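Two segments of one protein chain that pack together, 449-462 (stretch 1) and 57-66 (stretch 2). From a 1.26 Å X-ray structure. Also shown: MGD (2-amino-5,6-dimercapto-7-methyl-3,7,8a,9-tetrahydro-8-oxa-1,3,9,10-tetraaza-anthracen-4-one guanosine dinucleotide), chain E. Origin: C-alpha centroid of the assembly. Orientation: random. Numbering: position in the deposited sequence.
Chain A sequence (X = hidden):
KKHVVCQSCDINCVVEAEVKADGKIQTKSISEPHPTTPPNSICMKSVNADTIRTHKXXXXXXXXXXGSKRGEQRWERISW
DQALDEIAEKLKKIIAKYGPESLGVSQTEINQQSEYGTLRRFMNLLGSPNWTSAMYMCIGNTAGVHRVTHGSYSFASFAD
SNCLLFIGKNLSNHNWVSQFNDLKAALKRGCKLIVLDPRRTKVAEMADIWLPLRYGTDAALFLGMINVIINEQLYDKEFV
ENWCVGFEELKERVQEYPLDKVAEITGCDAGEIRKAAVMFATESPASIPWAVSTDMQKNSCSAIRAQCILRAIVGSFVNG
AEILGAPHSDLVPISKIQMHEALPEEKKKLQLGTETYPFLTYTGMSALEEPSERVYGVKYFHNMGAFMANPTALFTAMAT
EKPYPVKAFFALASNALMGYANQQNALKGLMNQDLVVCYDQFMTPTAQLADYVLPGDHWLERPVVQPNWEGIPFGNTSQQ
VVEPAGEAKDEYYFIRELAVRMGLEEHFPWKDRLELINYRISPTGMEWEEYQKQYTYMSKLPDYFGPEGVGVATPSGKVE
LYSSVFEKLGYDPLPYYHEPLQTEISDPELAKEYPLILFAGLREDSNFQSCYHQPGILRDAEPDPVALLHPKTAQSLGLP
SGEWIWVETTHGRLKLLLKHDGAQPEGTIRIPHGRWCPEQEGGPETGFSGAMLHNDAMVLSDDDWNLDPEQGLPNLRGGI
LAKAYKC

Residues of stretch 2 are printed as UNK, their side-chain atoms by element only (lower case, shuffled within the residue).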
# COMPACT_ATOMS: atom_id res chain seq x y z
N LEU A 449 -9.02 -15.44 14.52
CA LEU A 449 -9.86 -14.59 15.38
C LEU A 449 -11.27 -14.42 14.84
O LEU A 449 -12.07 -13.66 15.40
CB LEU A 449 -9.18 -13.22 15.59
CG LEU A 449 -7.94 -13.29 16.50
CD1 LEU A 449 -6.92 -12.18 16.23
CD2 LEU A 449 -8.33 -13.33 17.97
N ALA A 450 -11.60 -15.14 13.76
CA ALA A 450 -12.87 -14.94 13.11
C ALA A 450 -13.99 -15.81 13.66
O ALA A 450 -13.72 -16.84 14.28
CB ALA A 450 -12.73 -15.13 11.62
N ASP A 451 -15.24 -15.40 13.41
CA ASP A 451 -16.40 -16.28 13.58
C ASP A 451 -16.56 -17.19 12.36
O ASP A 451 -17.02 -18.34 12.47
CB ASP A 451 -17.67 -15.47 13.78
CG ASP A 451 -17.61 -14.69 15.07
OD1 ASP A 451 -17.84 -15.29 16.16
OD2 ASP A 451 -17.33 -13.49 15.03
N TYR A 452 -16.20 -16.67 11.19
CA TYR A 452 -16.33 -17.38 9.91
C TYR A 452 -15.13 -17.10 9.06
O TYR A 452 -14.74 -15.91 8.91
CB TYR A 452 -17.59 -16.95 9.12
CG TYR A 452 -18.87 -17.15 9.89
CD1 TYR A 452 -19.35 -16.16 10.75
CD2 TYR A 452 -19.57 -18.37 9.80
CE1 TYR A 452 -20.49 -16.33 11.50
CE2 TYR A 452 -20.71 -18.59 10.57
CZ TYR A 452 -21.15 -17.57 11.42
OH TYR A 452 -22.27 -17.77 12.19
N VAL A 453 -14.55 -18.17 8.50
CA VAL A 453 -13.47 -18.03 7.55
C VAL A 453 -14.01 -18.50 6.22
O VAL A 453 -14.55 -19.61 6.12
CB VAL A 453 -12.23 -18.81 7.98
CG1 VAL A 453 -11.08 -18.66 6.94
CG2 VAL A 453 -11.76 -18.33 9.36
N LEU A 454 -13.93 -17.64 5.21
CA LEU A 454 -14.53 -17.91 3.91
C LEU A 454 -13.45 -18.06 2.87
O LEU A 454 -12.55 -17.27 2.82
CB LEU A 454 -15.51 -16.81 3.50
CG LEU A 454 -16.65 -16.60 4.49
CD1 LEU A 454 -17.48 -15.43 3.99
CD2 LEU A 454 -17.51 -17.84 4.59
N PRO A 455 -13.51 -19.15 2.08
CA PRO A 455 -12.43 -19.40 1.12
C PRO A 455 -12.44 -18.57 -0.14
O PRO A 455 -13.40 -18.60 -0.92
CB PRO A 455 -12.65 -20.87 0.76
CG PRO A 455 -14.14 -21.05 0.86
CD PRO A 455 -14.54 -20.21 2.06
N GLY A 456 -11.34 -17.86 -0.35
CA GLY A 456 -11.20 -17.06 -1.55
C GLY A 456 -10.55 -17.80 -2.71
O GLY A 456 -9.72 -18.69 -2.51
N ASP A 457 -10.95 -17.47 -3.94
CA ASP A 457 -10.25 -17.96 -5.11
C ASP A 457 -8.82 -17.40 -5.17
O ASP A 457 -8.42 -16.54 -4.39
CB ASP A 457 -11.04 -17.74 -6.41
CG ASP A 457 -11.27 -16.28 -6.76
OD1 ASP A 457 -10.76 -15.40 -6.07
OD2 ASP A 457 -11.96 -16.07 -7.79
N HIS A 458 -8.04 -17.93 -6.11
CA HIS A 458 -6.65 -17.59 -6.29
C HIS A 458 -6.47 -16.99 -7.70
O HIS A 458 -7.30 -17.18 -8.61
CB HIS A 458 -5.85 -18.90 -6.10
CG HIS A 458 -4.37 -18.77 -6.29
ND1 HIS A 458 -3.77 -18.77 -7.53
CD2 HIS A 458 -3.37 -18.62 -5.39
CE1 HIS A 458 -2.46 -18.64 -7.38
NE2 HIS A 458 -2.19 -18.55 -6.09
N TRP A 459 -5.39 -16.23 -7.89
CA TRP A 459 -5.19 -15.56 -9.17
C TRP A 459 -5.07 -16.48 -10.39
O TRP A 459 -5.25 -16.03 -11.52
CB TRP A 459 -4.03 -14.56 -9.10
CG TRP A 459 -2.64 -15.10 -8.90
CD1 TRP A 459 -1.97 -15.19 -7.71
CD2 TRP A 459 -1.72 -15.49 -9.93
NE1 TRP A 459 -0.68 -15.68 -7.95
CE2 TRP A 459 -0.51 -15.85 -9.29
CE3 TRP A 459 -1.79 -15.57 -11.33
CZ2 TRP A 459 0.61 -16.28 -10.02
CZ3 TRP A 459 -0.68 -15.98 -12.03
CH2 TRP A 459 0.50 -16.33 -11.38
N LEU A 460 -4.75 -17.76 -10.19
CA LEU A 460 -4.70 -18.72 -11.30
C LEU A 460 -6.10 -19.30 -11.58
O LEU A 460 -6.25 -20.18 -12.44
CB LEU A 460 -3.68 -19.86 -10.99
CG LEU A 460 -2.22 -19.42 -11.10
CD1 LEU A 460 -1.32 -20.51 -10.47
CD2 LEU A 460 -1.83 -19.19 -12.56
N GLU A 461 -7.11 -18.81 -10.85
CA GLU A 461 -8.46 -19.35 -10.92
C GLU A 461 -9.50 -18.32 -11.32
O GLU A 461 -10.72 -18.55 -11.12
CB GLU A 461 -8.87 -19.94 -9.56
CG GLU A 461 -7.90 -21.01 -9.02
CD GLU A 461 -8.19 -21.39 -7.57
OE1 GLU A 461 -8.84 -20.59 -6.84
OE2 GLU A 461 -7.77 -22.50 -7.18
N ARG A 462 -9.07 -17.19 -11.87
CA ARG A 462 -10.03 -16.12 -12.13
C ARG A 462 -9.65 -15.22 -13.30
O ARG A 462 -8.47 -14.93 -13.50
CB ARG A 462 -10.21 -15.27 -10.86
CG ARG A 462 -8.93 -14.51 -10.41
CD ARG A 462 -9.14 -13.92 -9.03
NE ARG A 462 -7.96 -13.23 -8.52
CZ ARG A 462 -7.54 -13.31 -7.25
NH1 ARG A 462 -6.46 -12.64 -6.86
NH2 ARG A 462 -8.22 -14.04 -6.36
N UNK A 57 -2.81 -26.89 3.16
CA UNK A 57 -3.43 -26.07 4.23
C UNK A 57 -4.34 -24.98 3.71
O UNK A 57 -4.88 -24.19 4.51
o UNK A 57 -2.18 -27.62 6.20
c UNK A 57 -2.37 -25.50 5.17
o UNK A 57 -0.34 -26.41 6.05
c UNK A 57 -1.56 -26.59 5.86
N UNK A 58 -4.51 -24.89 2.39
CA UNK A 58 -5.40 -23.86 1.85
C UNK A 58 -6.82 -24.11 2.35
O UNK A 58 -7.31 -25.25 2.41
n UNK A 58 -6.92 -22.53 -4.55
c UNK A 58 -7.44 -21.72 -3.62
c UNK A 58 -6.19 -22.79 -0.32
n UNK A 58 -7.02 -21.79 -2.34
c UNK A 58 -6.02 -22.76 -1.81
n UNK A 58 -8.37 -20.85 -3.99
c UNK A 58 -5.34 -23.88 0.32
N UNK A 59 -7.49 -23.03 2.76
CA UNK A 59 -8.88 -23.11 3.16
C UNK A 59 -9.75 -23.12 1.91
O UNK A 59 -9.79 -22.13 1.16
c UNK A 59 -9.26 -21.92 4.09
c UNK A 59 -10.75 -21.92 4.43
c UNK A 59 -8.41 -21.96 5.37
N UNK A 60 -10.46 -24.23 1.67
CA UNK A 60 -11.27 -24.39 0.47
C UNK A 60 -12.77 -24.42 0.74
O UNK A 60 -13.58 -24.46 -0.20
c UNK A 60 -9.32 -24.38 -1.95
c UNK A 60 -9.46 -25.53 -0.99
c UNK A 60 -9.20 -26.90 -1.71
c UNK A 60 -10.83 -25.62 -0.33
N UNK A 61 -13.15 -24.40 2.01
CA UNK A 61 -14.56 -24.49 2.41
C UNK A 61 -14.81 -23.52 3.55
O UNK A 61 -13.92 -23.29 4.38
c UNK A 61 -15.78 -27.28 0.90
c UNK A 61 -13.50 -27.54 1.58
c UNK A 61 -15.59 -28.21 -0.13
o UNK A 61 -14.14 -29.69 -1.30
c UNK A 61 -13.29 -28.45 0.55
c UNK A 61 -14.34 -28.77 -0.29
c UNK A 61 -14.93 -25.92 2.86
c UNK A 61 -14.74 -26.94 1.77
N UNK A 62 -16.02 -22.96 3.61
CA UNK A 62 -16.34 -22.10 4.75
C UNK A 62 -16.18 -22.83 6.08
O UNK A 62 -16.58 -24.00 6.22
c UNK A 62 -17.98 -21.81 3.03
c UNK A 62 -17.13 -23.00 2.63
c UNK A 62 -17.81 -21.75 4.51
N UNK A 63 -15.58 -22.13 7.04
CA UNK A 63 -15.44 -22.66 8.41
C UNK A 63 -16.15 -21.76 9.39
O UNK A 63 -16.02 -20.54 9.33
c UNK A 63 -13.97 -22.77 8.80
c UNK A 63 -13.08 -23.67 7.96
c UNK A 63 -11.64 -23.42 8.30
c UNK A 63 -13.46 -25.15 8.24
N UNK A 64 -16.91 -22.34 10.29
CA UNK A 64 -17.54 -21.64 11.38
C UNK A 64 -16.81 -21.94 12.68
O UNK A 64 -16.48 -23.09 12.99
n UNK A 64 -23.27 -21.58 14.01
c UNK A 64 -21.18 -21.90 12.74
c UNK A 64 -19.72 -21.50 12.68
c UNK A 64 -18.99 -22.10 11.51
c UNK A 64 -21.82 -21.26 13.94
N UNK A 65 -16.54 -20.91 13.46
CA UNK A 65 -15.95 -21.15 14.76
C UNK A 65 -17.04 -21.62 15.71
O UNK A 65 -18.07 -20.96 15.89
c UNK A 65 -15.30 -19.87 15.28
o UNK A 65 -14.94 -20.49 17.53
c UNK A 65 -14.44 -20.14 16.46
n UNK A 65 -13.12 -20.06 16.26
N UNK A 66 -16.81 -22.81 16.27
CA UNK A 66 -17.76 -23.40 17.21
C UNK A 66 -17.17 -23.51 18.60
O UNK A 66 -17.59 -24.34 19.40
c UNK A 66 -17.17 -25.75 16.38
c UNK A 66 -19.18 -24.51 15.42
c UNK A 66 -18.31 -24.77 16.67
PB MGD E . -1.16 -8.95 4.28
O1B MGD E . -1.33 -8.13 5.54
O2B MGD E . -0.09 -9.98 4.21
O3B MGD E . -0.93 -8.01 3.00
O3A MGD E . -1.15 -5.51 2.95
PA MGD E . -1.83 -6.85 2.35
O1A MGD E . -1.61 -6.97 0.88
O2A MGD E . -3.22 -6.87 2.91
O5' MGD E . -2.59 -9.65 4.02
C5' MGD E . -2.89 -10.14 2.72
C4' MGD E . -3.80 -11.33 2.92
O4' MGD E . -4.36 -11.65 1.64
C3' MGD E . -3.07 -12.60 3.34
O3' MGD E . -3.65 -13.10 4.56
C2' MGD E . -3.24 -13.60 2.17
O2' MGD E . -3.37 -14.99 2.54
C1' MGD E . -4.50 -13.09 1.54
N9 MGD E . -4.66 -13.34 0.10
C8 MGD E . -3.70 -13.28 -0.86
N7 MGD E . -4.24 -13.47 -2.08
C5 MGD E . -5.57 -13.57 -1.91
C6 MGD E . -6.74 -13.76 -2.75
O6 MGD E . -6.63 -13.86 -3.99
N1 MGD E . -7.93 -13.79 -2.13
C2 MGD E . -8.11 -13.75 -0.81
N2 MGD E . -9.38 -13.79 -0.32
N3 MGD E . -7.09 -13.58 0.02
C4 MGD E . -5.84 -13.48 -0.48
C10 MGD E . -0.03 -4.97 2.26
C11 MGD E . 0.17 -3.56 2.78
O11 MGD E . 0.58 -3.72 4.14
C12 MGD E . 1.23 -2.85 1.98
S12 MGD E . 1.05 -2.80 0.28
C13 MGD E . 2.26 -2.23 2.58
S13 MGD E . 3.54 -1.52 1.70
C14 MGD E . 2.38 -2.11 4.07
N15 MGD E . 3.46 -2.93 4.60
C16 MGD E . 3.53 -2.94 5.96
C17 MGD E . 4.78 -3.06 6.72
O17 MGD E . 5.88 -3.15 6.14
N18 MGD E . 4.69 -3.06 8.07
C19 MGD E . 3.52 -2.95 8.74
N19 MGD E . 3.49 -2.97 10.09
N20 MGD E . 2.34 -2.86 8.10
C21 MGD E . 2.30 -2.84 6.76
N22 MGD E . 1.12 -2.71 6.15
C23 MGD E . 1.04 -2.50 4.72
O HOH W 1 -8.67 -20.31 -0.57
O HOH W 2 -19.14 -18.71 14.58

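Position 57 has four side-chain atoms, a carbon followed by a second carbon carrying two oxygens; this carboxylate on a short stem is Asp57, and it touches nothing on stretch 1.

Position 58 carries three carbons, a nitrogen, then a carbon bearing two more nitrogens: a guanidinium, hence Arg58. Its chain is extended, with chi1 to chi3 all t, which carries the charged end to Glu461. NH1 of Arg58 lies 2.8 Å from OE2 of Glu461 and NH2 of Arg58 2.9 Å from OE1 of Glu461, with N-H...O angles of 175° and 167°, a two-pronged salt bridge. NH2 of Arg58 also donates to O of Gly456 (2.9 Å), while CB of His458 lies over one face of the guanidinium.

Position 59 has three carbons, one carrying the other two, so it is Val59. CG1 of Val59 is 4.1 Å from CG1 of Val453, and O of Val59 is 3.2 Å from CB of Pro455.

Position 60 has four carbons forked at the second: Leu60. Its CB points away, and its backbone C, 3.6 Å from CB of Pro455, makes the contact. At position 61 one carbon leads to a six-carbon ring bearing an oxygen, which is Tyr61; this side chain also starts away from stretch 1.

Position 62 has three carbons closing a ring onto the backbone N, the mark of Pro62. Its CD packs 3.8 Å from CD of Pro455, and its CB 3.9 Å from CD2 of Leu454.

Position 63, four carbons forked at the second, is Leu63. Its N donates to O of Val453 and its O accepts from N of Val453, both at 2.9 Å; their CB atoms, on the same face of the sheet, are 4.4 Å apart.

Position 64 has four carbons in a row ending in nitrogen: Lys64, fully extended. Its CG is 3.7 Å from CE2 of Tyr452, obliquely placed to the ring, on the face opposite Val453 and Leu63.

Position 65 has two carbons, the second carrying one oxygen and one nitrogen: Asn65. Its N donates to O of Asp451 (2.8 Å, 175°), and a water donates to O of both residues.

Position 66 has three carbons, one carrying two, and is Val66, without contact.

The contact thus joins an antiparallel strand pair (171° between strand directions) to an ion pair. Backbone hydrogen bonds set the register, apolar chains pack around Val453 and Pro455, and Arg58 ties down the loop beyond, aided by a water linking its NE to O of Gly456.

Stretch 2 (57-66) DRVLYPLKNV
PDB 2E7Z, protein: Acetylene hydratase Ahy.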